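Local coordinates for hydroxyethylphosphonate dioxygenase (Streptomyces albus, PDB 6B9R), which catalyses the iron-dependent oxidation of 2-hydroxyethylphosphonate by dioxygen, cleaving its carbon-carbon bond to give hydroxymethylphosphonate and formate, at the interface of chains A and B. Sequence-based numbering; all coordinates share one arbitrary frame. Chains: chain A/B, Hydroxyethylphosphonate dioxygenase.

Contact 1: the interface of chains A and B. Residues chain A 65, 69-72, 218-219, 222; chain B 16, 78-79, 118.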
ATOM      1  N   ALA A  65       2.835 -22.214   3.946  1.00 16.03           N
ATOM      2  CA  ALA A  65       2.313 -21.767   2.657  1.00 16.49           C
ATOM      3  C   ALA A  65       1.652 -22.891   1.869  1.00 22.10           C
ATOM      4  O   ALA A  65       0.854 -22.605   0.968  1.00 18.73           O
ATOM      5  CB  ALA A  65       3.421 -21.136   1.807  1.00 16.64           C
ATOM      6  N   PRO A  69      -3.809 -20.956   3.085  1.00 18.48           N
ATOM      7  CA  PRO A  69      -3.864 -20.045   1.935  1.00 19.76           C
ATOM      8  C   PRO A  69      -3.106 -18.744   2.164  1.00 19.14           C
ATOM      9  O   PRO A  69      -3.654 -17.650   2.023  1.00 18.03           O
ATOM     10  CB  PRO A  69      -5.366 -19.789   1.776  1.00 28.44           C
ATOM     11  CG  PRO A  69      -5.883 -19.856   3.165  1.00 24.81           C
ATOM     12  CD  PRO A  69      -5.100 -21.002   3.799  1.00 20.40           C
ATOM     13  N   LEU A  70      -1.837 -18.859   2.540  1.00 15.82           N
ATOM     14  CA  LEU A  70      -0.993 -17.678   2.651  1.00 16.20           C
ATOM     15  C   LEU A  70       0.342 -17.954   1.970  1.00 15.46           C
ATOM     16  O   LEU A  70       0.619 -19.068   1.501  1.00 18.08           O
ATOM     17  CB  LEU A  70      -0.802 -17.250   4.114  1.00 20.97           C
ATOM     18  CG  LEU A  70      -0.365 -18.261   5.185  1.00 25.70           C
ATOM     19  CD1 LEU A  70       1.024 -18.866   4.957  1.00 20.57           C
ATOM     20  CD2 LEU A  70      -0.422 -17.591   6.544  1.00 25.35           C
ATOM     21  N   ASN A  71       1.172 -16.912   1.923  1.00 15.46           N
ATOM     22  CA  ASN A  71       2.460 -16.942   1.259  1.00 17.55           C
ATOM     23  C   ASN A  71       3.590 -16.917   2.274  1.00 15.69           C
ATOM     24  O   ASN A  71       3.439 -16.394   3.381  1.00 17.64           O
ATOM     25  CB  ASN A  71       2.590 -15.749   0.312  1.00 17.50           C
ATOM     26  CG  ASN A  71       1.452 -15.688  -0.646  1.00 16.15           C
ATOM     27  OD1 ASN A  71       1.408 -16.453  -1.610  1.00 19.38           O
ATOM     28  ND2 ASN A  71       0.489 -14.813  -0.369  1.00 16.70           N
ATOM     29  N   GLU A  72       4.722 -17.498   1.875  1.00 15.85           N
ATOM     30  CA  GLU A  72       5.930 -17.404   2.682  1.00 16.54           C
ATOM     31  C   GLU A  72       6.208 -15.954   3.056  1.00 25.61           C
ATOM     32  O   GLU A  72       6.592 -15.653   4.193  1.00 20.11           O
ATOM     33  CB  GLU A  72       7.110 -18.007   1.921  1.00 16.13           C
ATOM     34  CG  GLU A  72       6.984 -19.503   1.599  1.00 16.76           C
ATOM     35  CD  GLU A  72       6.324 -19.778   0.247  1.00 27.71           C
ATOM     36  OE1 GLU A  72       5.736 -18.843  -0.343  1.00 27.67           O
ATOM     37  OE2 GLU A  72       6.390 -20.935  -0.222  1.00 31.11           O
ATOM     38  N   ARG A 218       3.654  -7.890  -6.408  1.00 17.14           N
ATOM     39  CA  ARG A 218       3.470  -9.332  -6.243  1.00 16.86           C
ATOM     40  C   ARG A 218       2.071  -9.755  -6.648  1.00 16.99           C
ATOM     41  O   ARG A 218       1.892 -10.768  -7.334  1.00 17.22           O
ATOM     42  CB  ARG A 218       3.724  -9.731  -4.787  1.00 20.17           C
ATOM     43  CG  ARG A 218       5.044  -9.257  -4.224  1.00 24.65           C
ATOM     44  CD  ARG A 218       6.220  -9.912  -4.909  1.00 28.45           C
ATOM     45  NE  ARG A 218       7.486  -9.467  -4.329  1.00 25.76           N
ATOM     46  CZ  ARG A 218       8.015  -8.266  -4.515  1.00 27.85           C
ATOM     47  NH1 ARG A 218       7.399  -7.382  -5.277  1.00 32.92           N
ATOM     48  NH2 ARG A 218       9.170  -7.951  -3.942  1.00 36.99           N
ATOM     49  N   GLU A 219       1.069  -8.991  -6.222  1.00 17.65           N
ATOM     50  CA  GLU A 219      -0.317  -9.315  -6.532  1.00 16.99           C
ATOM     51  C   GLU A 219      -0.582  -9.168  -8.020  1.00 17.26           C
ATOM     52  O   GLU A 219      -1.067 -10.092  -8.682  1.00 17.49           O
ATOM     53  CB  GLU A 219      -1.230  -8.389  -5.729  1.00 18.55           C
ATOM     54  CG  GLU A 219      -2.535  -8.977  -5.287  1.00 30.69           C
ATOM     55  CD  GLU A 219      -3.340  -7.992  -4.448  1.00 28.25           C
ATOM     56  OE1 GLU A 219      -4.223  -7.319  -5.016  1.00 28.04           O
ATOM     57  OE2 GLU A 219      -3.079  -7.900  -3.229  1.00 28.36           O
ATOM     58  N   THR A 222       0.617 -11.858 -10.371  1.00 17.99           N
ATOM     59  CA  THR A 222      -0.162 -13.095 -10.506  1.00 18.17           C
ATOM     60  C   THR A 222      -1.382 -12.920 -11.391  1.00 23.89           C
ATOM     61  O   THR A 222      -1.840 -13.896 -11.995  1.00 24.00           O
ATOM     62  CB  THR A 222      -0.653 -13.631  -9.157  1.00 17.96           C
ATOM     63  OG1 THR A 222      -1.602 -12.718  -8.579  1.00 17.77           O
ATOM     64  CG2 THR A 222       0.511 -13.899  -8.199  1.00 18.54           C
TER
ATOM     65  N   ARG B  16       8.850 -15.938 -11.709  1.00 17.25           N
ATOM     66  CA  ARG B  16       8.612 -14.674 -11.010  1.00 16.85           C
ATOM     67  C   ARG B  16       9.723 -14.381 -10.008  1.00 21.76           C
ATOM     68  O   ARG B  16      10.168 -13.231  -9.892  1.00 17.16           O
ATOM     69  CB  ARG B  16       7.252 -14.658 -10.301  1.00 17.70           C
ATOM     70  CG  ARG B  16       6.056 -14.524 -11.248  1.00 22.47           C
ATOM     71  CD  ARG B  16       4.762 -14.098 -10.527  1.00 20.21           C
ATOM     72  NE  ARG B  16       4.334 -15.017  -9.463  1.00 16.65           N
ATOM     73  CZ  ARG B  16       3.745 -16.189  -9.682  1.00 24.07           C
ATOM     74  NH1 ARG B  16       3.534 -16.607 -10.924  1.00 20.63           N
ATOM     75  NH2 ARG B  16       3.386 -16.959  -8.663  1.00 21.23           N
ATOM     76  N   ILE B  78       4.448 -14.051  -4.652  1.00 18.74           N
ATOM     77  CA  ILE B  78       3.329 -14.725  -4.023  1.00 18.11           C
ATOM     78  C   ILE B  78       2.869 -15.849  -4.942  1.00 19.83           C
ATOM     79  O   ILE B  78       3.251 -15.926  -6.107  1.00 21.13           O
ATOM     80  CB  ILE B  78       2.174 -13.757  -3.664  1.00 19.17           C
ATOM     81  CG1 ILE B  78       1.513 -13.185  -4.907  1.00 18.59           C
ATOM     82  CG2 ILE B  78       2.664 -12.644  -2.737  1.00 18.46           C
ATOM     83  CD1 ILE B  78       0.141 -12.586  -4.605  1.00 20.48           C
ATOM     84  N   HIS B  79       2.053 -16.751  -4.401  1.00 15.07           N
ATOM     85  CA  HIS B  79       1.537 -17.881  -5.165  1.00 14.52           C
ATOM     86  C   HIS B  79       0.309 -17.488  -5.976  1.00 20.69           C
ATOM     87  O   HIS B  79      -0.531 -16.706  -5.523  1.00 20.32           O
ATOM     88  CB  HIS B  79       1.170 -19.024  -4.217  1.00 15.08           C
ATOM     89  CG  HIS B  79       2.347 -19.617  -3.514  1.00 22.54           C
ATOM     90  ND1 HIS B  79       2.892 -20.831  -3.870  1.00 26.44           N
ATOM     91  CD2 HIS B  79       3.092 -19.159  -2.480  1.00 21.90           C
ATOM     92  CE1 HIS B  79       3.918 -21.099  -3.079  1.00 32.86           C
ATOM     93  NE2 HIS B  79       4.058 -20.103  -2.225  1.00 25.56           N
ATOM     94  N   ARG B 118      -4.290 -17.146  -1.782  1.00 13.79           N
ATOM     95  CA  ARG B 118      -3.020 -16.508  -1.477  1.00 17.40           C
ATOM     96  C   ARG B 118      -2.869 -15.182  -2.200  1.00 14.07           C
ATOM     97  O   ARG B 118      -1.957 -14.415  -1.882  1.00 16.78           O
ATOM     98  CB  ARG B 118      -1.870 -17.461  -1.828  1.00 14.14           C
ATOM     99  CG  ARG B 118      -1.934 -18.757  -0.995  1.00 13.92           C
ATOM    100  CD  ARG B 118      -0.921 -19.808  -1.478  1.00 14.75           C
ATOM    101  NE  ARG B 118      -0.989 -21.031  -0.674  1.00 18.69           N
ATOM    102  CZ  ARG B 118      -1.903 -21.985  -0.837  1.00 21.98           C
ATOM    103  NH1 ARG B 118      -2.844 -21.856  -1.765  1.00 21.54           N
ATOM    104  NH2 ARG B 118      -1.875 -23.073  -0.072  1.00 19.18           N
TER
HETATM  105  O   HOH W   1       4.217 -12.647  -7.369  1.00 17.69           O
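In this patch of the two-fold interface of a cupin-family non-haem iron dioxygenase, the end of helix 58-67, the loop after it and the start of the 3-10 helix 72-75 in chain A, together with helix 215-223, meet loop residues of chain B, chiefly B:Ile78, B:His79 and B:Arg118. A:Asn71 sits in the middle, its CG anti to the carbonyl carbon (chi1 -54°), and both ends of its amide are used. A:Asn71 OD1 takes the backbone N-H of B:His79 almost straight, 2.9 Å from N, although the donor lies above the carbonyl plane. A:Asn71 ND2 gives a hydrogen to the backbone O of B:Arg118 at 2.9 Å, on a lone pair, so the amide is fixed against rotation. The imidazole of B:His79 runs antiparallel past this amide with the planes nearly coplanar. Crossing A:Glu72 at about a right angle, B:His79 points NE2 between the carboxylate oxygens, 2.8 Å from A:Glu72 OE1 and farther from OE2, each through its syn lone pair; the acid is likely to favour a protonated ring. B:Arg118 is extended from CG to NE and grips the carbonyl O of A:Ala65 side-on, with NE at 2.9 Å and NH2 at 3.0 Å. A:Pro69 CA rests over the centre of the guanidinium face. An alanine in place of B:Arg118 removes both donors to that carbonyl and the plate under A:Pro69, and would probably loosen the hold on the end of helix 58-67. B:Ile78 holds CG1 in the crowded position (chi1 67°), turning it onto A:Thr222 CG2 at 3.5 Å, while CG2 packs on A:Arg218 CB. B:Ile78 O is held within its own chain by B:Arg16 NH2 at 2.8 Å, and a water joins B:Ile78 N to A:Arg218 O.

Contact 2: the interface of chains A and B. Residues chain A 28-31, 34, 449; chain B 99, 101, 111, 113, 125.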
ATOM      1  N   LEU A  28      -6.685 -17.130  10.526  1.00 19.24           N
ATOM      2  CA  LEU A  28      -7.298 -18.310   9.941  1.00 18.54           C
ATOM      3  C   LEU A  28      -8.185 -19.056  10.926  1.00 21.56           C
ATOM      4  O   LEU A  28      -8.653 -20.155  10.610  1.00 20.77           O
ATOM      5  CB  LEU A  28      -6.208 -19.248   9.386  1.00 15.48           C
ATOM      6  CG  LEU A  28      -5.684 -18.767   8.018  1.00 18.20           C
ATOM      7  CD1 LEU A  28      -4.325 -19.384   7.661  1.00 17.84           C
ATOM      8  CD2 LEU A  28      -6.693 -19.106   6.931  1.00 15.67           C
ATOM      9  N   LYS A  29      -8.431 -18.480  12.109  1.00 15.49           N
ATOM     10  CA  LYS A  29      -9.189 -19.156  13.162  1.00 16.85           C
ATOM     11  C   LYS A  29      -8.623 -20.550  13.433  1.00 18.72           C
ATOM     12  O   LYS A  29      -9.359 -21.533  13.600  1.00 21.35           O
ATOM     13  CB  LYS A  29     -10.679 -19.200  12.811  1.00 19.62           C
ATOM     14  CG  LYS A  29     -11.281 -17.811  12.519  1.00 23.34           C
ATOM     15  CD  LYS A  29     -10.993 -16.842  13.679  1.00 28.47           C
ATOM     16  CE  LYS A  29     -11.852 -15.569  13.632  1.00 30.42           C
ATOM     17  NZ  LYS A  29     -11.513 -14.693  12.484  1.00 33.35           N
ATOM     18  N   ARG A  30      -7.292 -20.636  13.492  1.00 16.55           N
ATOM     19  CA  ARG A  30      -6.585 -21.839  13.930  1.00 17.91           C
ATOM     20  C   ARG A  30      -5.990 -21.570  15.312  1.00 18.72           C
ATOM     21  O   ARG A  30      -5.047 -20.780  15.441  1.00 20.57           O
ATOM     22  CB  ARG A  30      -5.491 -22.221  12.934  1.00 21.63           C
ATOM     23  CG  ARG A  30      -5.977 -22.318  11.468  1.00 25.32           C
ATOM     24  CD  ARG A  30      -7.134 -23.315  11.367  1.00 23.09           C
ATOM     25  NE  ARG A  30      -7.237 -24.012  10.079  1.00 21.41           N
ATOM     26  CZ  ARG A  30      -7.990 -23.609   9.056  1.00 18.03           C
ATOM     27  NH1 ARG A  30      -8.033 -24.339   7.949  1.00 20.24           N
ATOM     28  NH2 ARG A  30      -8.691 -22.478   9.129  1.00 18.90           N
ATOM     29  N   ASN A  31      -6.530 -22.211  16.345  1.00 18.06           N
ATOM     30  CA  ASN A  31      -5.916 -22.057  17.653  1.00 18.70           C
ATOM     31  C   ASN A  31      -4.701 -22.978  17.717  1.00 19.12           C
ATOM     32  O   ASN A  31      -4.330 -23.617  16.728  1.00 18.91           O
ATOM     33  CB  ASN A  31      -6.933 -22.291  18.768  1.00 20.27           C
ATOM     34  CG  ASN A  31      -7.483 -23.704  18.789  1.00 19.95           C
ATOM     35  OD1 ASN A  31      -6.966 -24.602  18.123  1.00 24.64           O
ATOM     36  ND2 ASN A  31      -8.529 -23.909  19.585  1.00 22.55           N
ATOM     37  N   ALA A  34      -5.336 -26.565  16.506  1.00 19.05           N
ATOM     38  CA  ALA A  34      -5.615 -26.625  15.074  1.00 23.73           C
ATOM     39  C   ALA A  34      -4.375 -26.288  14.247  1.00 19.69           C
ATOM     40  O   ALA A  34      -4.130 -26.903  13.201  1.00 18.08           O
ATOM     41  CB  ALA A  34      -6.776 -25.689  14.728  1.00 25.38           C
ATOM     42  N   TRP A 449      -6.557 -15.131  19.803  1.00 23.69           N
ATOM     43  CA  TRP A 449      -7.573 -14.113  19.564  1.00 23.73           C
ATOM     44  C   TRP A 449      -8.749 -14.188  20.527  1.00 24.50           C
ATOM     45  O   TRP A 449      -9.590 -13.286  20.501  1.00 24.66           O
ATOM     46  CB  TRP A 449      -8.072 -14.177  18.109  1.00 23.03           C
ATOM     47  CG  TRP A 449      -9.085 -15.262  17.795  1.00 23.06           C
ATOM     48  CD1 TRP A 449     -10.438 -15.125  17.770  1.00 23.32           C
ATOM     49  CD2 TRP A 449      -8.810 -16.620  17.419  1.00 22.80           C
ATOM     50  NE1 TRP A 449     -11.034 -16.321  17.422  1.00 24.59           N
ATOM     51  CE2 TRP A 449     -10.052 -17.252  17.201  1.00 26.00           C
ATOM     52  CE3 TRP A 449      -7.639 -17.362  17.258  1.00 22.52           C
ATOM     53  CZ2 TRP A 449     -10.155 -18.596  16.835  1.00 25.44           C
ATOM     54  CZ3 TRP A 449      -7.739 -18.695  16.882  1.00 22.35           C
ATOM     55  CH2 TRP A 449      -8.989 -19.301  16.686  1.00 29.05           C
TER
ATOM     56  N   ARG B  99     -13.890 -26.787  12.558  1.00 18.94           N
ATOM     57  CA  ARG B  99     -13.201 -26.665  13.839  1.00 18.05           C
ATOM     58  C   ARG B  99     -14.220 -26.246  14.882  1.00 20.19           C
ATOM     59  O   ARG B  99     -14.919 -25.248  14.689  1.00 24.35           O
ATOM     60  CB  ARG B  99     -12.072 -25.623  13.773  1.00 19.35           C
ATOM     61  CG  ARG B  99     -10.790 -26.082  13.108  1.00 19.09           C
ATOM     62  CD  ARG B  99     -10.136 -24.919  12.345  1.00 19.15           C
ATOM     63  NE  ARG B  99     -10.859 -24.697  11.098  1.00 19.60           N
ATOM     64  CZ  ARG B  99     -11.376 -23.541  10.706  1.00 23.05           C
ATOM     65  NH1 ARG B  99     -11.219 -22.438  11.431  1.00 16.61           N
ATOM     66  NH2 ARG B  99     -12.030 -23.492   9.560  1.00 22.47           N
ATOM     67  N   ILE B 101     -14.840 -24.919  18.686  1.00 18.49           N
ATOM     68  CA  ILE B 101     -14.165 -24.232  19.774  1.00 18.70           C
ATOM     69  C   ILE B 101     -15.107 -24.152  20.963  1.00 18.47           C
ATOM     70  O   ILE B 101     -16.266 -23.735  20.826  1.00 19.17           O
ATOM     71  CB  ILE B 101     -13.675 -22.835  19.345  1.00 22.51           C
ATOM     72  CG1 ILE B 101     -12.517 -22.994  18.355  1.00 30.72           C
ATOM     73  CG2 ILE B 101     -13.264 -22.010  20.562  1.00 32.12           C
ATOM     74  CD1 ILE B 101     -11.611 -21.780  18.233  1.00 35.27           C
ATOM     75  N   TYR B 111     -16.453 -23.452  13.176  1.00 16.98           N
ATOM     76  CA  TYR B 111     -15.905 -22.712  12.046  1.00 20.96           C
ATOM     77  C   TYR B 111     -15.744 -23.633  10.844  1.00 17.24           C
ATOM     78  O   TYR B 111     -15.387 -24.802  10.986  1.00 23.51           O
ATOM     79  CB  TYR B 111     -14.526 -22.129  12.348  1.00 16.18           C
ATOM     80  CG  TYR B 111     -14.387 -21.233  13.547  1.00 17.91           C
ATOM     81  CD1 TYR B 111     -14.256 -21.762  14.819  1.00 18.41           C
ATOM     82  CD2 TYR B 111     -14.293 -19.850  13.397  1.00 22.88           C
ATOM     83  CE1 TYR B 111     -14.099 -20.950  15.918  1.00 20.19           C
ATOM     84  CE2 TYR B 111     -14.130 -19.025  14.502  1.00 18.99           C
ATOM     85  CZ  TYR B 111     -14.029 -19.593  15.761  1.00 18.62           C
ATOM     86  OH  TYR B 111     -13.848 -18.811  16.882  1.00 23.82           O
ATOM     87  N   ASP B 113     -13.927 -23.071   6.820  1.00 16.00           N
ATOM     88  CA  ASP B 113     -13.363 -22.206   5.787  1.00 18.16           C
ATOM     89  C   ASP B 113     -14.320 -22.108   4.611  1.00 20.14           C
ATOM     90  O   ASP B 113     -14.988 -23.079   4.247  1.00 17.45           O
ATOM     91  CB  ASP B 113     -12.029 -22.744   5.246  1.00 15.61           C
ATOM     92  CG  ASP B 113     -10.933 -22.818   6.293  1.00 24.61           C
ATOM     93  OD1 ASP B 113     -10.989 -22.065   7.268  1.00 20.39           O
ATOM     94  OD2 ASP B 113      -9.994 -23.622   6.128  1.00 21.17           O
ATOM     95  N   GLU B 125     -14.997 -17.034   7.121  1.00 14.58           N
ATOM     96  CA  GLU B 125     -15.425 -18.242   7.815  1.00 14.93           C
ATOM     97  C   GLU B 125     -16.940 -18.282   7.939  1.00 20.71           C
ATOM     98  O   GLU B 125     -17.572 -17.285   8.313  1.00 19.99           O
ATOM     99  CB  GLU B 125     -14.774 -18.323   9.203  1.00 17.33           C
ATOM    100  CG  GLU B 125     -13.255 -18.288   9.157  1.00 17.41           C
ATOM    101  CD  GLU B 125     -12.643 -19.644   8.810  1.00 22.65           C
ATOM    102  OE1 GLU B 125     -12.878 -20.619   9.547  1.00 20.55           O
ATOM    103  OE2 GLU B 125     -11.943 -19.741   7.791  1.00 20.37           O
TER
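Charged groups dominate this second patch of the cupin dioxygenase interface, where the loop between helices 10-27 and 32-39 of chain A lies against strands 99-103, 106-113 and 123-129 of chain B. The salt bridge across it runs tip to tip: A:Arg30 meets B:Asp113 end-on, NH1 to OD2 at 2.8 Å and NH2 to OD1 at 3.0 Å. Both carboxylate oxygens use syn lone pairs, and the two planes are nearly coplanar. A:Arg30 NH2 also donates to the carbonyl O of A:Leu28 at 2.8 Å, which helps to fix the turn of the guanidinium.

Against this pair the guanidinium of B:Arg99 stacks on that of A:Arg30 with the planes 19° apart, A:Arg30 NH2 sitting 3.3 Å above the centre of the B:Arg99 group. Such like charges would repel, but acids probably offset this: B:Asp113 OD1 also faces B:Arg99 NH2 at 2.9 Å, and B:Glu125 OE1 accepts from both B:Arg99 NH1 and NH2. B:Arg99, bent at chi2 and chi3, is thereby held flat in its own chain.

Backbone recognition uses the same group. B:Arg99 NH1 donates to A:Lys29 O at 3.0 Å, approaching from above the carbonyl plane. The left-handed backbone at A:Lys29 (phi 51°) probably shapes the turn that presents this carbonyl.

Apolar contacts come from the A:Lys29 chain, which crosses B:Tyr111 at about a right angle, CG touching ring atom CE2 at 3.7 Å, while its CD covers the rim of one face of A:Trp449. A:Trp449 CZ2 points at B:Ile101 CD1, 3.8 Å away, while the B:Tyr111 hydroxyl lies at the indole edge. B:Tyr111 also lines the 2-hydroxyethylphosphonate pocket of chain B.

The C-alpha centres of contact 1 and contact 2 lie about 21 Å apart. They share no residue, yet in both the N-terminal helical region of chain A meets chain B. Helix 10-27 enters contact 1 through B:Arg16, which supports B:Ile78 from within chain B, while the loop after the same helix in chain A forms contact 2. Contact 1 sets loops of chain B against a loop and helices of chain A; contact 2 sets a loop against strands, one carrying a substrate-pocket residue. Two-fold symmetry repeats both. Together they help to hold the deposited pair, probably the working dimer, each subunit perhaps supporting its partner's active-site wall.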